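Local coordinates for protein CRISPR-associated endoribonuclease Cas2 2 (Sulfolobus solfataricus, PDB 3EXC) that cuts single-stranded RNA as a metal-dependent endoribonuclease of the CRISPR antiviral defence system, working as a homodimer, at residues 23-28 and 36-41. The protein carries 2 engineered substitutions. Sequence-based numbering, arbitrary orientation.
Sequences NNLKKL and SAFEGD
Leu-25 packs over one face of the phenyl ring of Phe-38, and this apolar pair makes up most of the contact between the last turn of helix 15-27 and strand 37-41. CB of Leu-25 stands 4.0 Å from the centroid of the Phe-38 ring, only 12° off its normal, a CH-pi contact made over the centre of that face. The isobutyl group then runs on over the same face toward the CD2 edge: with CG anti to the carbonyl carbon (chi1 -57°) and the chain extended beyond it, Leu-25 CD1 settles 3.6 Å from Phe-38 CD2. The CB of Phe-38 is directed toward the helix, and the CA atoms of Phe-38 and Leu-25, 7.5 Å apart, are the nearest such pair across the two segments.

The helix here packs on one face of the antiparallel sheet of the ferredoxin-like fold of Cas2, and strand 37-41 is an inner strand, lying between 31-34 and 5-11. Phe-38 is hydrogen-bonded through its backbone to Val-8, while Tyr-10, Arg-32 and Ala-22 pack about its side chain; Leu-25 also reaches Leu-50 of helix 47-57. Ala-37 points away from the helix and packs on Val-9 of the second subunit, so neighbouring Ala-37 and Phe-38 face the dimer partner and the helix respectively.

A second apolar contact, smaller and nearer the surface, comes from Lys-26. Its CG meets the ring at the edge, close to the ring plane, 3.8 Å from Phe-38 CE1, so that Leu-25 and Lys-26 border the ring on two different sides. Bends at chi3 and chi4 bring Lys-26 NZ back to 4.3 Å from Phe-38 CZ, near the ring edge; no hydrogen bond joins the two segments.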
loop_
_atom_site.group_PDB
_atom_site.type_symbol
_atom_site.label_atom_id
_atom_site.label_comp_id
_atom_site.label_asym_id
_atom_site.label_seq_id
_atom_site.Cartn_x
_atom_site.Cartn_y
_atom_site.Cartn_z
ATOM N N ASN A 23 -13.601 4.005 7.159
ATOM C CA ASN A 23 -14.993 3.596 7.434
ATOM C C ASN A 23 -15.740 3.280 6.173
ATOM O O ASN A 23 -16.492 2.300 6.125
ATOM C CB ASN A 23 -15.800 4.683 8.180
ATOM C CG ASN A 23 -15.423 4.797 9.643
ATOM O OD1 ASN A 23 -14.633 3.979 10.172
ATOM N ND2 ASN A 23 -15.926 5.840 10.299
ATOM N N ASN A 24 -15.562 4.139 5.169
ATOM C CA ASN A 24 -16.221 3.919 3.877
ATOM C C ASN A 24 -15.719 2.770 3.029
ATOM O O ASN A 24 -16.499 2.050 2.402
ATOM C CB ASN A 24 -16.273 5.194 3.096
ATOM C CG ASN A 24 -17.435 6.061 3.552
ATOM O OD1 ASN A 24 -17.291 6.899 4.475
ATOM N ND2 ASN A 24 -18.625 5.794 2.973
ATOM N N LEU A 25 -14.418 2.594 3.015
ATOM C CA LEU A 25 -13.828 1.370 2.442
ATOM C C LEU A 25 -14.387 0.065 3.107
ATOM O O LEU A 25 -14.669 -0.878 2.397
ATOM C CB LEU A 25 -12.269 1.451 2.482
ATOM C CG LEU A 25 -11.558 2.629 1.805
ATOM C CD1 LEU A 25 -10.037 2.522 2.012
ATOM C CD2 LEU A 25 -11.893 2.615 0.335
ATOM N N LYS A 26 -14.554 0.002 4.438
ATOM C CA LYS A 26 -15.164 -1.192 5.038
ATOM C C LYS A 26 -16.589 -1.324 4.480
ATOM O O LYS A 26 -16.999 -2.409 4.067
ATOM C CB LYS A 26 -15.257 -1.127 6.570
ATOM C CG LYS A 26 -13.932 -1.201 7.273
ATOM C CD LYS A 26 -14.160 -0.981 8.801
ATOM C CE LYS A 26 -13.042 -0.090 9.510
ATOM N NZ LYS A 26 -11.691 -0.731 9.843
ATOM N N LYS A 27 -17.337 -0.213 4.436
ATOM C CA LYS A 27 -18.736 -0.276 4.014
ATOM C C LYS A 27 -18.880 -0.871 2.627
ATOM O O LYS A 27 -19.830 -1.615 2.388
ATOM C CB LYS A 27 -19.428 1.094 4.065
ATOM C CG LYS A 27 -19.779 1.611 5.472
ATOM C CD LYS A 27 -20.436 3.033 5.418
ATOM C CE LYS A 27 -21.092 3.337 4.053
ATOM N NZ LYS A 27 -22.376 4.134 4.178
ATOM N N LEU A 28 -17.948 -0.557 1.725
ATOM C CA LEU A 28 -18.000 -1.094 0.358
ATOM C C LEU A 28 -17.517 -2.545 0.318
ATOM O O LEU A 28 -17.228 -3.065 -0.789
ATOM C CB LEU A 28 -17.132 -0.267 -0.623
ATOM C CG LEU A 28 -17.288 1.249 -0.777
ATOM C CD1 LEU A 28 -16.484 1.726 -1.929
ATOM C CD2 LEU A 28 -18.705 1.618 -0.998
ATOM N N SER A 36 -2.948 1.883 6.582
ATOM C CA SER A 36 -3.516 2.733 5.506
ATOM C C SER A 36 -3.685 1.940 4.205
ATOM O O SER A 36 -3.338 2.431 3.150
ATOM C CB SER A 36 -2.653 3.996 5.323
ATOM O OG SER A 36 -2.867 4.913 6.401
ATOM N N ALA A 37 -4.186 0.704 4.301
ATOM C CA ALA A 37 -4.276 -0.151 3.122
ATOM C C ALA A 37 -5.419 -1.107 3.347
ATOM O O ALA A 37 -5.643 -1.575 4.446
ATOM C CB ALA A 37 -2.948 -0.891 2.906
ATOM N N PHE A 38 -6.169 -1.353 2.305
ATOM C CA PHE A 38 -7.308 -2.258 2.345
ATOM C C PHE A 38 -7.212 -3.141 1.104
ATOM O O PHE A 38 -6.574 -2.721 0.117
ATOM C CB PHE A 38 -8.608 -1.448 2.228
ATOM C CG PHE A 38 -9.116 -0.922 3.529
ATOM C CD1 PHE A 38 -10.221 -1.501 4.126
ATOM C CD2 PHE A 38 -8.474 0.157 4.158
ATOM C CE1 PHE A 38 -10.706 -0.992 5.370
ATOM C CE2 PHE A 38 -8.891 0.671 5.390
ATOM C CZ PHE A 38 -10.010 0.113 6.006
ATOM N N GLU A 39 -7.807 -4.327 1.135
ATOM C CA GLU A 39 -7.927 -5.164 -0.090
ATOM C C GLU A 39 -9.340 -5.680 -0.202
ATOM O O GLU A 39 -10.063 -5.732 0.808
ATOM C CB GLU A 39 -6.911 -6.352 -0.116
ATOM C CG GLU A 39 -6.932 -7.211 1.184
ATOM C CD GLU A 39 -7.997 -8.338 1.206
ATOM O OE1 GLU A 39 -8.526 -8.641 0.090
ATOM O OE2 GLU A 39 -8.267 -8.924 2.324
ATOM N N GLY A 40 -9.772 -6.052 -1.405
ATOM C CA GLY A 40 -11.119 -6.543 -1.530
ATOM C C GLY A 40 -11.220 -7.150 -2.894
ATOM O O GLY A 40 -10.259 -7.107 -3.635
ATOM N N ASP A 41 -12.367 -7.715 -3.213
ATOM C CA ASP A 41 -12.576 -8.328 -4.478
ATOM C C ASP A 41 -13.316 -7.363 -5.384
ATOM O O ASP A 41 -14.238 -6.667 -4.953
ATOM C CB ASP A 41 -13.408 -9.612 -4.327
ATOM C CG ASP A 41 -12.803 -10.653 -3.302
ATOM O OD1 ASP A 41 -11.562 -10.820 -3.147
ATOM O OD2 ASP A 41 -13.632 -11.358 -2.656
#